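Long-range contact in 2-c-methyl-d-erythritol 2,4-cyclodiphosphate synthase (Plasmodium falciparum, PDB 4C82), which probably converts 4-diphosphocytidyl-2-C-methyl-D-erythritol 2-phosphate to 2-C-methyl-D-erythritol 2,4-cyclodiphosphate, releasing CMP, in the non-mevalonate isoprenoid pathway: residues V119-I124 against I152-K157. The protein carries 1 engineered substitution. Numbering follows the deposited sequence.
Sequences VDINVI and ISVKGK
Lys-155 NZ forms a salt bridge with Asp-120 OD1 at 2.6 Å, on the syn side of the carboxylate. Lys-155 NZ also donates to Asn-122 OD1 at 2.9 Å, from above the amide plane. The end of the lysine chain is bent (chi3 -88°, chi4 -37°), which brings NZ across to the other strand. Ser-153 OG donates to Asp-120 OD1 at 2.8 Å, from the face of the carboxylate opposite Lys-155 NZ. Two donors thus grip one oxygen, which probably helps keep Asp-120 ionised. Gln-12 of the second subunit closes this buried cluster: its backbone O accepts from Lys-155 NZ and Asn-122 ND2, and its N donates to Asp-120 OD2. The other face is apolar. Ile-121 CD1 lies 3.9 Å from Val-154 CG1, and Val-119 CG1 lies 4.0 Å from Ile-152 CG1. Helix 134-145 packs on this face, against Ile-121, Ile-152 and Val-154. Parallel backbone bonds set the register, including Lys-155 N to Ile-121 O (2.8 Å). Strands 114-124 and 152-157, joined in sequence through helix 134-145, form a beta-alpha-beta unit. Its face with Asp-120, Asn-122 and Lys-155 meets the second subunit in the trimer of the YgbB (IspF) family.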
loop_
_atom_site.group_PDB
_atom_site.type_symbol
_atom_site.label_atom_id
_atom_site.label_comp_id
_atom_site.label_asym_id
_atom_site.label_seq_id
_atom_site.Cartn_x
_atom_site.Cartn_y
_atom_site.Cartn_z
ATOM N N VAL A 119 -13.253 -2.515 -3.332
ATOM C CA VAL A 119 -12.156 -1.531 -3.382
ATOM C C VAL A 119 -11.999 -1.050 -1.901
ATOM O O VAL A 119 -12.981 -0.926 -1.221
ATOM C CB VAL A 119 -12.484 -0.395 -4.355
ATOM C CG1 VAL A 119 -13.801 0.269 -3.964
ATOM C CG2 VAL A 119 -11.311 0.664 -4.413
ATOM N N ASP A 120 -10.767 -0.907 -1.403
ATOM C CA ASP A 120 -10.517 -0.402 -0.056
ATOM C C ASP A 120 -9.562 0.825 -0.260
ATOM O O ASP A 120 -8.543 0.691 -0.888
ATOM C CB ASP A 120 -9.932 -1.484 0.793
ATOM C CG ASP A 120 -9.796 -1.066 2.282
ATOM O OD1 ASP A 120 -10.468 -0.094 2.725
ATOM O OD2 ASP A 120 -9.017 -1.727 2.973
ATOM N N ILE A 121 -10.018 1.977 0.186
ATOM C CA ILE A 121 -9.404 3.314 0.054
ATOM C C ILE A 121 -8.956 3.877 1.432
ATOM O O ILE A 121 -9.739 3.955 2.349
ATOM C CB ILE A 121 -10.487 4.236 -0.576
ATOM C CG1 ILE A 121 -10.934 3.617 -1.940
ATOM C CG2 ILE A 121 -9.943 5.642 -0.837
ATOM C CD1 ILE A 121 -12.314 4.004 -2.470
ATOM N N ASN A 122 -7.706 4.304 1.542
ATOM C CA ASN A 122 -7.131 4.846 2.766
ATOM C C ASN A 122 -6.745 6.247 2.400
ATOM O O ASN A 122 -5.789 6.440 1.608
ATOM C CB ASN A 122 -5.816 4.060 3.097
ATOM C CG ASN A 122 -6.093 2.740 3.811
ATOM O OD1 ASN A 122 -6.873 2.730 4.735
ATOM N ND2 ASN A 122 -5.464 1.642 3.396
ATOM N N VAL A 123 -7.470 7.216 2.925
ATOM C CA VAL A 123 -7.094 8.630 2.704
ATOM C C VAL A 123 -6.197 9.004 3.918
ATOM O O VAL A 123 -6.577 8.770 5.096
ATOM C CB VAL A 123 -8.385 9.459 2.696
ATOM C CG1 VAL A 123 -8.117 10.953 2.489
ATOM C CG2 VAL A 123 -9.375 8.876 1.688
ATOM N N ILE A 124 -5.004 9.539 3.649
ATOM C CA ILE A 124 -4.067 9.893 4.731
ATOM C C ILE A 124 -4.002 11.420 4.651
ATOM O O ILE A 124 -3.429 12.029 3.691
ATOM C CB ILE A 124 -2.679 9.242 4.526
ATOM C CG1 ILE A 124 -2.870 7.704 4.263
ATOM C CG2 ILE A 124 -1.766 9.537 5.755
ATOM C CD1 ILE A 124 -1.574 6.846 4.095
ATOM N N ILE A 152 -17.453 -1.223 -1.384
ATOM C CA ILE A 152 -16.607 -0.028 -1.179
ATOM C C ILE A 152 -16.301 0.197 0.308
ATOM O O ILE A 152 -17.165 0.043 1.209
ATOM C CB ILE A 152 -17.255 1.225 -1.799
ATOM C CG1 ILE A 152 -17.675 0.933 -3.247
ATOM C CG2 ILE A 152 -16.367 2.475 -1.635
ATOM C CD1 ILE A 152 -18.793 1.839 -3.719
ATOM N N SER A 153 -15.057 0.591 0.583
ATOM C CA SER A 153 -14.683 0.957 1.966
ATOM C C SER A 153 -13.881 2.243 1.788
ATOM O O SER A 153 -13.042 2.282 0.871
ATOM C CB SER A 153 -13.760 -0.073 2.530
ATOM O OG SER A 153 -13.040 0.499 3.647
ATOM N N VAL A 154 -14.165 3.289 2.566
ATOM C CA VAL A 154 -13.340 4.485 2.464
ATOM C C VAL A 154 -12.968 4.819 3.923
ATOM O O VAL A 154 -13.881 4.963 4.743
ATOM C CB VAL A 154 -14.042 5.704 1.801
ATOM C CG1 VAL A 154 -14.469 5.470 0.378
ATOM C CG2 VAL A 154 -15.243 6.141 2.580
ATOM N N LYS A 155 -11.652 4.895 4.240
ATOM C CA LYS A 155 -11.171 5.106 5.601
ATOM C C LYS A 155 -10.222 6.305 5.650
ATOM O O LYS A 155 -9.449 6.513 4.704
ATOM C CB LYS A 155 -10.435 3.895 6.178
ATOM C CG LYS A 155 -10.969 2.528 5.778
ATOM C CD LYS A 155 -10.418 1.384 6.624
ATOM C CE LYS A 155 -9.114 0.797 6.089
ATOM N NZ LYS A 155 -8.929 0.681 4.625
ATOM N N GLY A 156 -10.257 7.067 6.753
ATOM C CA GLY A 156 -9.437 8.316 6.832
ATOM C C GLY A 156 -8.439 8.094 7.950
ATOM O O GLY A 156 -8.775 7.473 8.936
ATOM N N LYS A 157 -7.187 8.512 7.762
ATOM C CA LYS A 157 -6.226 8.363 8.818
ATOM C C LYS A 157 -5.526 9.649 8.904
ATOM O O LYS A 157 -5.055 10.124 7.898
ATOM C CB LYS A 157 -5.200 7.273 8.469
ATOM C CG LYS A 157 -5.710 5.839 8.836
ATOM C CD LYS A 157 -5.751 5.647 10.374
ATOM C CE LYS A 157 -4.486 6.225 11.065
ATOM N NZ LYS A 157 -4.365 5.881 12.519
#